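Local coordinates for protein globin (PDB 5V3T) that binds heme as a group II truncated hemoglobin and probably takes up oxygen or other small ligands at the heme iron, at residues 105-108 / 109-112. Numbering follows the deposited sequence.
Sequences GHIR and EFVF. With SO4 (sulfate ion), chain F.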
ATOM      1  N   GLY A 105     -28.199  -5.802 -10.292  1.00 35.01           N
ATOM      2  CA  GLY A 105     -28.708  -7.105  -9.901  1.00 41.63           C
ATOM      3  C   GLY A 105     -27.851  -7.869  -8.912  1.00 40.64           C
ATOM      4  O   GLY A 105     -27.112  -7.271  -8.133  1.00 34.68           O
ATOM      5  N   HIS A 106     -27.954  -9.196  -8.944  1.00 40.58           N
ATOM      6  CA  HIS A 106     -27.283 -10.019  -7.949  1.00 40.02           C
ATOM      7  C   HIS A 106     -25.779  -9.945  -8.085  1.00 35.01           C
ATOM      8  O   HIS A 106     -25.078  -9.979  -7.082  1.00 35.51           O
ATOM      9  CB  HIS A 106     -27.726 -11.484  -8.035  1.00 48.75           C
ATOM     10  CG  HIS A 106     -29.142 -11.715  -7.610  1.00 50.59           C
ATOM     11  ND1 HIS A 106     -29.566 -11.542  -6.309  1.00 46.22           N
ATOM     12  CD2 HIS A 106     -30.229 -12.124  -8.309  1.00 53.20           C
ATOM     13  CE1 HIS A 106     -30.856 -11.815  -6.230  1.00 54.66           C
ATOM     14  NE2 HIS A 106     -31.282 -12.175  -7.428  1.00 51.13           N
ATOM     15  N   ILE A 107     -25.263  -9.838  -9.307  1.00 30.09           N
ATOM     16  CA  ILE A 107     -23.808  -9.730  -9.436  1.00 33.70           C
ATOM     17  C   ILE A 107     -23.311  -8.390  -8.853  1.00 33.55           C
ATOM     18  O   ILE A 107     -22.232  -8.323  -8.245  1.00 28.32           O
ATOM     19  CB  ILE A 107     -23.337  -9.903 -10.902  1.00 30.08           C
ATOM     20  CG1 ILE A 107     -21.810  -9.984 -10.967  1.00 29.68           C
ATOM     21  CG2 ILE A 107     -23.847  -8.779 -11.801  1.00 26.73           C
ATOM     22  CD1 ILE A 107     -21.205 -11.010 -10.018  1.00 33.62           C
ATOM     23  N   ARG A 108     -24.092  -7.325  -9.002  1.00 26.93           N
ATOM     24  CA  ARG A 108     -23.674  -6.067  -8.387  1.00 28.47           C
ATOM     25  C   ARG A 108     -23.591  -6.215  -6.877  1.00 26.33           C
ATOM     26  O   ARG A 108     -22.601  -5.818  -6.259  1.00 34.63           O
ATOM     27  CB  ARG A 108     -24.618  -4.929  -8.758  1.00 32.42           C
ATOM     28  CG  ARG A 108     -24.206  -3.579  -8.120  1.00 31.23           C
ATOM     29  CD  ARG A 108     -25.396  -2.626  -8.054  1.00 35.83           C
ATOM     30  NE  ARG A 108     -25.076  -1.342  -7.424  1.00 38.69           N
ATOM     31  CZ  ARG A 108     -24.611  -0.280  -8.072  1.00 36.85           C
ATOM     32  NH1 ARG A 108     -24.407  -0.344  -9.377  1.00 35.64           N
ATOM     33  NH2 ARG A 108     -24.363   0.853  -7.415  1.00 31.89           N
ATOM     34  N   GLU A 109     -24.625  -6.795  -6.282  1.00 30.36           N
ATOM     35  CA  GLU A 109     -24.660  -6.940  -4.842  1.00 32.33           C
ATOM     36  C   GLU A 109     -23.558  -7.869  -4.371  1.00 42.39           C
ATOM     37  O   GLU A 109     -22.914  -7.595  -3.357  1.00 37.66           O
ATOM     38  CB  GLU A 109     -26.032  -7.432  -4.370  1.00 36.11           C
ATOM     39  CG  GLU A 109     -27.224  -6.599  -4.887  1.00 53.67           C
ATOM     40  CD  GLU A 109     -27.073  -5.082  -4.672  1.00 62.50           C
ATOM     41  OE1 GLU A 109     -26.396  -4.657  -3.710  1.00 72.18           O
ATOM     42  OE2 GLU A 109     -27.648  -4.304  -5.467  1.00 63.87           O
ATOM     43  N   PHE A 110     -23.332  -8.955  -5.103  1.00 37.34           N
ATOM     44  CA  PHE A 110     -22.239  -9.873  -4.792  1.00 35.94           C
ATOM     45  C   PHE A 110     -20.888  -9.146  -4.756  1.00 35.32           C
ATOM     46  O   PHE A 110     -20.160  -9.191  -3.753  1.00 34.21           O
ATOM     47  CB  PHE A 110     -22.198 -11.020  -5.802  1.00 33.31           C
ATOM     48  CG  PHE A 110     -21.153 -12.063  -5.498  1.00 37.89           C
ATOM     49  CD1 PHE A 110     -21.427 -13.097  -4.620  1.00 48.56           C
ATOM     50  CD2 PHE A 110     -19.904 -12.014  -6.095  1.00 35.05           C
ATOM     51  CE1 PHE A 110     -20.467 -14.069  -4.335  1.00 49.27           C
ATOM     52  CE2 PHE A 110     -18.938 -12.977  -5.816  1.00 37.22           C
ATOM     53  CZ  PHE A 110     -19.224 -14.007  -4.933  1.00 44.46           C
ATOM     54  N   VAL A 111     -20.565  -8.451  -5.842  1.00 30.04           N
ATOM     55  CA  VAL A 111     -19.262  -7.823  -5.968  1.00 29.52           C
ATOM     56  C   VAL A 111     -19.125  -6.659  -4.979  1.00 32.00           C
ATOM     57  O   VAL A 111     -18.082  -6.500  -4.336  1.00 30.57           O
ATOM     58  CB  VAL A 111     -19.012  -7.323  -7.410  1.00 30.51           C
ATOM     59  CG1 VAL A 111     -17.734  -6.477  -7.472  1.00 27.94           C
ATOM     60  CG2 VAL A 111     -18.932  -8.504  -8.386  1.00 25.77           C
ATOM     61  N   PHE A 112     -20.179  -5.871  -4.822  1.00 31.40           N
ATOM     62  CA  PHE A 112     -20.066  -4.708  -3.948  1.00 28.28           C
ATOM     63  C   PHE A 112     -19.879  -5.128  -2.492  1.00 34.14           C
ATOM     64  O   PHE A 112     -19.075  -4.536  -1.775  1.00 36.86           O
ATOM     65  CB  PHE A 112     -21.275  -3.800  -4.055  1.00 30.51           C
ATOM     66  CG  PHE A 112     -21.119  -2.538  -3.261  1.00 37.51           C
ATOM     67  CD1 PHE A 112     -20.483  -1.439  -3.808  1.00 37.75           C
ATOM     68  CD2 PHE A 112     -21.550  -2.471  -1.948  1.00 41.65           C
ATOM     69  CE1 PHE A 112     -20.317  -0.276  -3.066  1.00 40.58           C
ATOM     70  CE2 PHE A 112     -21.378  -1.316  -1.204  1.00 37.02           C
ATOM     71  CZ  PHE A 112     -20.763  -0.222  -1.770  1.00 38.27           C
TER
HETATM   72  S   SO4 F 204     -30.768  -3.216  -9.296  1.00 47.65           S
HETATM   73  O1  SO4 F 204     -30.978  -4.366  -8.430  1.00 51.22           O
HETATM   74  O2  SO4 F 204     -31.247  -3.536 -10.632  1.00 56.98           O
HETATM   75  O3  SO4 F 204     -31.508  -2.065  -8.799  1.00 54.08           O
HETATM   76  O4  SO4 F 204     -29.338  -2.945  -9.361  1.00 46.37           O
HETATM   77  O   HOH W   1     -25.624  -2.173  -4.466  1.00 50.06           O
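I107 and V111, one turn apart on helix 105-122, run alongside each other in the same direction, and CD1 of I107 comes within 3.8 Å of CG2 of V111. The first torsion of I107 (chi1 -172°) places CG1 opposite the backbone N, and the second turns CD1 along the helix to V111. This is the close apolar pair; the more exposed F110 ring is a looser neighbour, approached obliquely by the same CD1, 4.3 Å from its CD2. Beneath them the backbone follows the regular i to i+4 pattern of an alpha helix: the amides of E109, F110, V111 and F112 bond to the carbonyls of G105, H106, I107 and R108, the V111 N to I107 O bond being 2.9 Å long.

The polar side is looser and hydrated. R108 and E109 cross with their guanidinium and carboxylate planes 48° apart, and NE of R108 stays 4.4 Å from OE2 of E109, too far for a salt bridge. A water joins them instead, lying at the guanidinium edge: it accepts from R108 NE at 3.1 Å and donates to E109 OE1 at 2.7 Å. The first torsion of E109 (chi1 -52°) sets CG beside the backbone N, 3.3 Å from G105 O, and the bend at chi2 then turns the carboxylate to the R108 side. G105 N donates to O4 of a sulfate, probably from the crystallisation liquor, which is also held by H104 ND1.

Such i to i+4 packing belongs here to the early part of the last helix of the globin domain, with the V111 side chain about 9 Å from the heme. R108 NH1 ties it to the preceding helix 84-101 and its connection, donating in a salt bridge to D99 OD1 and a hydrogen bond to V103 O. V111 packs on M98 of helix 84-101, while I107 and F110 rest on P8 of helix 8-11.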